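PDB 1WOZ: 177aa long conserved hypothetical protein (ST1454) from Sulfolobus tokodaii, which probably acts as a PduO-type corrinoid adenosyltransferase, moving the adenosyl group of ATP onto cob(I)alamin. Local coordinates for residues D30-E33 with L34-I38; V113-V116 with T117-V120; L54-V57 with Q58-F62. One frame throughout, in Å; residues are numbered along the deposited sequence.

Contact 1 (D30-E33 with L34-I38); sequences DLDE and LNSFI. With POG ((20S)-2,5,8,11,14,17-hexamethyl-3,6,9,12,15,18-hexaoxahenicosane-1,20-diol), chain B.
Asp32 O and Ser36 N, 2.8 Å apart, mark one of four successive i to i+4 hydrogen bonds that carry the helix unbroken from Asp30-Glu33 into Leu34-Ile38. The same carbonyl also accepts Ser36 OG at 2.9 Å, a common way for a buried serine to be satisfied within a helix. The hydroxyl and the amide come from opposite faces of the Asp32 peptide plane, the hydroxyl standing 38° out of it, gripping one oxygen twice. Ser36 OG is folded back beside its own backbone N (chi1 -61°), which brings it over the preceding turn. Asp32 OD1 instead joins a water bridge: one water donates to it at 2.8 Å, accepts from Asn35 ND2 at 3.0 Å, and is hydrogen-bonded to OH of the glycol fragment POG, whose pocket Asp32 and Asn35 line. Asp32 OD1 also forms a salt bridge with Arg118 NH2 of a neighbouring subunit. Glu33 and Phe37 run side by side, with Glu33 CG in the plane of the ring at its edge, 3.8 Å from Phe37 CE2. The Glu33 carboxylate is turned 34° from that ring and forms salt bridges with Arg123 of its own chain and of a neighbouring subunit. This stretch of helix 23-44 is covered on several sides: Leu34 faces helices 109-134 and 140-163, Leu31 packs on helix 48-69, and Phe37 meets Phe37 of a further subunit.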
loop_
_atom_site.group_PDB
_atom_site.type_symbol
_atom_site.label_atom_id
_atom_site.label_comp_id
_atom_site.label_asym_id
_atom_site.label_seq_id
_atom_site.Cartn_x
_atom_site.Cartn_y
_atom_site.Cartn_z
ATOM N N ASP A 30 10.590 -2.682 4.542
ATOM C CA ASP A 30 10.154 -1.613 3.627
ATOM C C ASP A 30 10.652 -1.879 2.199
ATOM O O ASP A 30 9.929 -1.651 1.227
ATOM C CB ASP A 30 10.662 -0.241 4.099
ATOM C CG ASP A 30 9.990 0.215 5.371
ATOM O OD1 ASP A 30 8.937 -0.350 5.734
ATOM O OD2 ASP A 30 10.508 1.146 6.015
ATOM N N LEU A 31 11.879 -2.384 2.078
ATOM C CA LEU A 31 12.435 -2.693 0.766
ATOM C C LEU A 31 11.601 -3.772 0.093
ATOM O O LEU A 31 11.339 -3.707 -1.103
ATOM C CB LEU A 31 13.896 -3.155 0.889
ATOM C CG LEU A 31 14.798 -1.972 1.239
ATOM C CD1 LEU A 31 16.165 -2.485 1.654
ATOM C CD2 LEU A 31 14.911 -1.016 0.040
ATOM N N ASP A 32 11.191 -4.774 0.866
ATOM C CA ASP A 32 10.362 -5.858 0.322
ATOM C C ASP A 32 8.987 -5.315 -0.136
ATOM O O ASP A 32 8.480 -5.687 -1.202
ATOM C CB ASP A 32 10.194 -6.959 1.385
ATOM C CG ASP A 32 9.266 -8.088 0.933
ATOM O OD1 ASP A 32 9.358 -8.533 -0.225
ATOM O OD2 ASP A 32 8.448 -8.544 1.753
ATOM N N GLU A 33 8.383 -4.444 0.669
ATOM C CA GLU A 33 7.091 -3.880 0.287
ATOM C C GLU A 33 7.258 -3.115 -1.031
ATOM O O GLU A 33 6.468 -3.267 -1.962
ATOM C CB GLU A 33 6.545 -2.966 1.402
ATOM C CG GLU A 33 5.146 -2.428 1.058
ATOM C CD GLU A 33 4.505 -1.574 2.154
ATOM O OE1 GLU A 33 5.066 -1.466 3.258
ATOM O OE2 GLU A 33 3.410 -1.018 1.907
ATOM N N LEU A 34 8.292 -2.288 -1.127
ATOM C CA LEU A 34 8.534 -1.564 -2.379
ATOM C C LEU A 34 8.764 -2.554 -3.539
ATOM O O LEU A 34 8.188 -2.416 -4.624
ATOM C CB LEU A 34 9.756 -0.641 -2.229
ATOM C CG LEU A 34 10.295 -0.007 -3.532
ATOM C CD1 LEU A 34 9.222 0.880 -4.188
ATOM C CD2 LEU A 34 11.534 0.856 -3.206
ATOM N N ASN A 35 9.588 -3.567 -3.295
ATOM C CA ASN A 35 9.902 -4.560 -4.320
ATOM C C ASN A 35 8.628 -5.266 -4.814
ATOM O O ASN A 35 8.486 -5.574 -6.007
ATOM C CB ASN A 35 10.902 -5.585 -3.730
ATOM C CG ASN A 35 11.831 -6.187 -4.785
ATOM O OD1 ASN A 35 11.878 -5.739 -5.927
ATOM N ND2 ASN A 35 12.575 -7.208 -4.391
ATOM N N SER A 36 7.696 -5.521 -3.893
ATOM C CA SER A 36 6.452 -6.197 -4.249
ATOM C C SER A 36 5.571 -5.277 -5.091
ATOM O O SER A 36 4.973 -5.729 -6.078
ATOM C CB SER A 36 5.728 -6.677 -2.987
ATOM O OG SER A 36 6.556 -7.619 -2.285
ATOM N N PHE A 37 5.478 -3.992 -4.731
ATOM C CA PHE A 37 4.700 -3.078 -5.592
ATOM C C PHE A 37 5.350 -2.991 -6.989
ATOM O O PHE A 37 4.656 -2.893 -8.014
ATOM C CB PHE A 37 4.593 -1.674 -4.965
ATOM C CG PHE A 37 3.448 -1.535 -3.973
ATOM C CD1 PHE A 37 2.138 -1.380 -4.419
ATOM C CD2 PHE A 37 3.683 -1.625 -2.600
ATOM C CE1 PHE A 37 1.064 -1.321 -3.505
ATOM C CE2 PHE A 37 2.628 -1.576 -1.669
ATOM C CZ PHE A 37 1.307 -1.424 -2.120
ATOM N N ILE A 38 6.678 -3.018 -7.045
ATOM C CA ILE A 38 7.331 -2.971 -8.355
ATOM C C ILE A 38 6.947 -4.222 -9.160
ATOM O O ILE A 38 6.664 -4.136 -10.355
ATOM C CB ILE A 38 8.868 -2.876 -8.228
ATOM C CG1 ILE A 38 9.250 -1.449 -7.819
ATOM C CG2 ILE A 38 9.534 -3.188 -9.581
ATOM C CD1 ILE A 38 10.705 -1.279 -7.347
HETATM O OH POG B . 13.492 -8.428 0.433
HETATM C C2 POG B . 14.275 -7.242 0.268
HETATM C C1 POG B . 14.214 -6.699 -1.114
HETATM C C3 POG B . 15.645 -7.569 0.608
HETATM O O2 POG B . 15.692 -8.508 1.686
HETATM C C5 POG B . 16.909 -9.275 1.598
HETATM O O HOH W 1 11.565 -8.526 -1.878
#

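Contact 2 (V113-V116 with T117-V120)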
loop_
_atom_site.group_PDB
_atom_site.type_symbol
_atom_site.label_atom_id
_atom_site.label_comp_id
_atom_site.label_asym_id
_atom_site.label_seq_id
_atom_site.Cartn_x
_atom_site.Cartn_y
_atom_site.Cartn_z
ATOM N N VAL A 113 -0.487 2.718 -11.413
ATOM C CA VAL A 113 0.245 1.781 -10.572
ATOM C C VAL A 113 1.685 2.242 -10.385
ATOM O O VAL A 113 2.288 2.010 -9.320
ATOM C CB VAL A 113 0.190 0.345 -11.127
ATOM C CG1 VAL A 113 0.887 -0.616 -10.151
ATOM C CG2 VAL A 113 -1.262 -0.090 -11.263
ATOM N N LEU A 114 2.243 2.901 -11.405
ATOM C CA LEU A 114 3.605 3.446 -11.296
ATOM C C LEU A 114 3.658 4.562 -10.253
ATOM O O LEU A 114 4.643 4.671 -9.508
ATOM C CB LEU A 114 4.093 3.967 -12.660
ATOM C CG LEU A 114 4.480 2.786 -13.599
ATOM C CD1 LEU A 114 4.541 3.274 -15.053
ATOM C CD2 LEU A 114 5.830 2.185 -13.185
ATOM N N HIS A 115 2.615 5.399 -10.202
ATOM C CA HIS A 115 2.574 6.466 -9.208
ATOM C C HIS A 115 2.421 5.896 -7.798
ATOM O O HIS A 115 2.973 6.436 -6.834
ATOM C CB HIS A 115 1.418 7.439 -9.490
ATOM C CG HIS A 115 1.763 8.482 -10.501
ATOM N ND1 HIS A 115 2.784 9.387 -10.303
ATOM C CD2 HIS A 115 1.242 8.756 -11.725
ATOM C CE1 HIS A 115 2.883 10.172 -11.363
ATOM N NE2 HIS A 115 1.960 9.809 -12.239
ATOM N N VAL A 116 1.636 4.829 -7.660
ATOM C CA VAL A 116 1.500 4.224 -6.338
ATOM C C VAL A 116 2.881 3.703 -5.908
ATOM O O VAL A 116 3.322 3.903 -4.768
ATOM C CB VAL A 116 0.506 3.033 -6.356
ATOM C CG1 VAL A 116 0.690 2.189 -5.090
ATOM C CG2 VAL A 116 -0.943 3.550 -6.467
ATOM N N THR A 117 3.555 3.033 -6.834
ATOM C CA THR A 117 4.875 2.473 -6.570
ATOM C C THR A 117 5.848 3.610 -6.223
ATOM O O THR A 117 6.651 3.501 -5.289
ATOM C CB THR A 117 5.336 1.667 -7.806
ATOM O OG1 THR A 117 4.349 0.662 -8.073
ATOM C CG2 THR A 117 6.677 0.974 -7.556
ATOM N N ARG A 118 5.735 4.721 -6.953
ATOM C CA ARG A 118 6.562 5.896 -6.701
ATOM C C ARG A 118 6.344 6.441 -5.262
ATOM O O ARG A 118 7.296 6.779 -4.534
ATOM C CB ARG A 118 6.206 6.968 -7.756
ATOM C CG ARG A 118 6.861 8.358 -7.592
ATOM C CD ARG A 118 6.128 9.425 -8.481
ATOM N NE ARG A 118 4.725 9.565 -8.068
ATOM C CZ ARG A 118 4.325 10.113 -6.926
ATOM N NH1 ARG A 118 5.218 10.620 -6.069
ATOM N NH2 ARG A 118 3.037 10.061 -6.587
ATOM N N SER A 119 5.095 6.527 -4.840
ATOM C CA SER A 119 4.809 7.041 -3.492
ATOM C C SER A 119 5.320 6.089 -2.405
ATOM O O SER A 119 5.727 6.525 -1.315
ATOM C CB SER A 119 3.306 7.321 -3.330
ATOM O OG SER A 119 2.554 6.129 -3.274
ATOM N N VAL A 120 5.338 4.791 -2.704
ATOM C CA VAL A 120 5.862 3.838 -1.723
ATOM C C VAL A 120 7.390 3.990 -1.675
ATOM O O VAL A 120 7.990 3.941 -0.594
ATOM C CB VAL A 120 5.439 2.393 -2.071
ATOM C CG1 VAL A 120 6.163 1.355 -1.132
ATOM C CG2 VAL A 120 3.923 2.274 -1.874
#
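His115 and Arg118 meet through the edges of their flat groups rather than by stacking face on face. Arg118 NE lies at the rim of the imidazole, almost in the ring plane, and donates to His115 ND1 at 3.0 Å; seen from the arginine, ND1 is also at the edge, tilted somewhat out of the guanidinium plane. The two planes are 62° apart although the side chains run alongside each other in one direction. The arginine reaches this position because its chain, which leaves CB opposite the backbone N, bends at chi3 (62°) and swings NE back toward the histidine one turn earlier. His115 thereby helps to fix the rotation of the guanidinium, whose NH2 makes a salt bridge with Asp32 of a neighbouring subunit.

The hydroxyl groups close on the main chain in two different ways. Thr117 OG1 donates to Val113 O at 2.8 Å, while Thr117 N reaches that oxygen at 3.0 Å from the other face of the peptide plane. Ser119 OG looks back only three residues, to Val116 O at 2.8 Å, approaching at a C=O...OG angle of 122°, much less in line with the C=O than the amide donors. Val116 O also accepts Val120 N, at 3.0 Å, and so is doubly held. Both residues are buried, and each hydroxyl finds an acceptor within the helix.

Thr117 and Val116 also pack on Phe37 of helix 23-44, and Leu114 lies on Ala157 of helix 140-163. The stretch belongs to a five-helix bundle that assembles as a trimer, as in PduO-type adenosyltransferases, whose active sites lie between subunits; the His115-Arg118 bond probably helps hold the arginine for its partner across that interface.

Contact 3 (L54-V57 with Q58-F62); sequences LERV and QVELF
Arg56 and Glu60 cross at a slant one turn apart, an i, i+4 salt bridge along the helix, with the guanidinium and carboxylate planes 80° from each other. Arg56 NE donates to Glu60 OE2 at 2.8 Å in a bond that is well aligned on the arginine side, lying in the guanidinium plane, yet meets the carboxylate from above, 43° out of its plane. A water completes a small ring: it accepts from Arg56 NH2 at 2.7 Å and gives a hydrogen to Glu60 OE2 at 2.8 Å. Arg56 CG, opposite the backbone N (chi1 165°), lies 3.5 Å from Glu60 OE2, and the extended chain beyond it carries NE to the same oxygen. Glu60 OE1 is taken up by Tyr145 OH, and Arg56 makes a cation-pi contact with Trp84. Another water donates to Gln58 OE1 and to Glu55 O, the latter 2.8 Å from the water oxygen; that carbonyl receives Val59 N in a weak bond. Gln58 NE2 binds both Asn35 O of the same chain and Pro105 O of a neighbouring subunit. Val57 and Leu61 point the same way, side by side, with Val57 CG1 4.1 Å from Leu61 CG; Leu61 also lines the POG pocket. Helix 48-69 therefore packs by way of Val57 on helices 79-96 and 140-163, rests Gln58 on Ile38 and Ile42 of helix 23-44, and presents Phe62 to Tyr171 of the adjoining subunit and to POG.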
loop_
_atom_site.group_PDB
_atom_site.type_symbol
_atom_site.label_atom_id
_atom_site.label_comp_id
_atom_site.label_asym_id
_atom_site.label_seq_id
_atom_site.Cartn_x
_atom_site.Cartn_y
_atom_site.Cartn_z
ATOM N N LEU A 54 12.493 -2.124 -14.692
ATOM C CA LEU A 54 11.953 -2.438 -13.371
ATOM C C LEU A 54 12.487 -3.771 -12.842
ATOM O O LEU A 54 12.734 -3.912 -11.643
ATOM C CB LEU A 54 10.418 -2.446 -13.421
ATOM C CG LEU A 54 9.805 -1.049 -13.608
ATOM C CD1 LEU A 54 8.321 -1.192 -13.923
ATOM C CD2 LEU A 54 10.040 -0.195 -12.356
ATOM N N GLU A 55 12.663 -4.753 -13.722
ATOM C CA GLU A 55 13.196 -6.037 -13.265
ATOM C C GLU A 55 14.614 -5.860 -12.738
ATOM O O GLU A 55 14.989 -6.517 -11.771
ATOM C CB GLU A 55 13.129 -7.094 -14.381
ATOM C CG GLU A 55 11.710 -7.662 -14.509
ATOM C CD GLU A 55 11.447 -8.386 -15.814
ATOM O OE1 GLU A 55 12.327 -8.362 -16.693
ATOM O OE2 GLU A 55 10.343 -8.968 -15.961
ATOM N N ARG A 56 15.393 -4.963 -13.345
ATOM C CA ARG A 56 16.754 -4.698 -12.860
ATOM C C ARG A 56 16.691 -4.029 -11.481
ATOM O O ARG A 56 17.497 -4.332 -10.585
ATOM C CB ARG A 56 17.532 -3.810 -13.845
ATOM C CG ARG A 56 18.815 -3.208 -13.248
ATOM C CD ARG A 56 19.706 -2.644 -14.352
ATOM N NE ARG A 56 20.882 -1.972 -13.811
ATOM C CZ ARG A 56 21.854 -1.473 -14.570
ATOM N NH1 ARG A 56 21.773 -1.578 -15.894
ATOM N NH2 ARG A 56 22.902 -0.890 -14.011
ATOM N N VAL A 57 15.752 -3.104 -11.308
ATOM C CA VAL A 57 15.589 -2.466 -10.009
ATOM C C VAL A 57 15.289 -3.517 -8.907
ATOM O O VAL A 57 15.818 -3.428 -7.809
ATOM C CB VAL A 57 14.418 -1.424 -10.008
ATOM C CG1 VAL A 57 14.157 -0.931 -8.575
ATOM C CG2 VAL A 57 14.785 -0.219 -10.903
ATOM N N GLN A 58 14.435 -4.493 -9.191
ATOM C CA GLN A 58 14.118 -5.507 -8.178
ATOM C C GLN A 58 15.376 -6.270 -7.724
ATOM O O GLN A 58 15.577 -6.533 -6.537
ATOM C CB GLN A 58 13.108 -6.505 -8.713
ATOM C CG GLN A 58 11.762 -5.917 -9.083
ATOM C CD GLN A 58 10.772 -7.024 -9.307
ATOM O OE1 GLN A 58 10.830 -7.719 -10.309
ATOM N NE2 GLN A 58 9.878 -7.224 -8.343
ATOM N N VAL A 59 16.218 -6.622 -8.680
ATOM C CA VAL A 59 17.448 -7.327 -8.336
ATOM C C VAL A 59 18.290 -6.398 -7.448
ATOM O O VAL A 59 18.818 -6.826 -6.410
ATOM C CB VAL A 59 18.242 -7.674 -9.613
ATOM C CG1 VAL A 59 19.657 -8.143 -9.237
ATOM C CG2 VAL A 59 17.481 -8.744 -10.417
ATOM N N GLU A 60 18.404 -5.128 -7.849
ATOM C CA GLU A 60 19.208 -4.169 -7.085
ATOM C C GLU A 60 18.646 -3.874 -5.700
ATOM O O GLU A 60 19.412 -3.544 -4.782
ATOM C CB GLU A 60 19.458 -2.888 -7.914
ATOM C CG GLU A 60 20.207 -3.226 -9.210
ATOM C CD GLU A 60 20.539 -2.037 -10.113
ATOM O OE1 GLU A 60 20.027 -0.907 -9.916
ATOM O OE2 GLU A 60 21.330 -2.258 -11.045
ATOM N N LEU A 61 17.330 -4.017 -5.520
ATOM C CA LEU A 61 16.767 -3.834 -4.181
ATOM C C LEU A 61 17.270 -5.000 -3.316
ATOM O O LEU A 61 17.500 -4.840 -2.111
ATOM C CB LEU A 61 15.222 -3.811 -4.195
ATOM C CG LEU A 61 14.641 -2.542 -4.848
ATOM C CD1 LEU A 61 13.128 -2.529 -4.704
ATOM C CD2 LEU A 61 15.229 -1.286 -4.169
ATOM N N PHE A 62 17.428 -6.184 -3.910
ATOM C CA PHE A 62 17.967 -7.303 -3.119
ATOM C C PHE A 62 19.436 -6.998 -2.808
ATOM O O PHE A 62 19.924 -7.299 -1.725
ATOM C CB PHE A 62 17.862 -8.638 -3.869
ATOM C CG PHE A 62 16.552 -9.343 -3.652
ATOM C CD1 PHE A 62 15.467 -9.109 -4.485
ATOM C CD2 PHE A 62 16.391 -10.217 -2.572
ATOM C CE1 PHE A 62 14.231 -9.731 -4.246
ATOM C CE2 PHE A 62 15.158 -10.838 -2.335
ATOM C CZ PHE A 62 14.080 -10.586 -3.183
HETATM O O HOH W 2 13.510 -8.841 -11.292
HETATM O O HOH W 3 23.819 -1.050 -11.452
#

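How the contacts relate
Each contact joins successive turns of a different helix, 23-44, 109-134 and 48-69, and its chemistry follows its place in the bundle. Contacts 1 and 2 are wholly buried; contact 3 pairs the exposed Arg56 with the buried Glu60, a water bridging them. Contacts 1 and 2 adjoin, with Ile38 CG1 3.5 Å from Thr117 CG2, and contacts 1 and 3 meet where Asn35 OD1 lies 3.7 Å from Leu61 CD1, both residues lining the POG pocket. Contacts 2 and 3 barely touch, through Leu114 and Leu54. The salt bridge between Asp32 and Arg118 of different copies joins contacts 1 and 2 across the interface, whereas the ion pair of contact 3 stays within one helix.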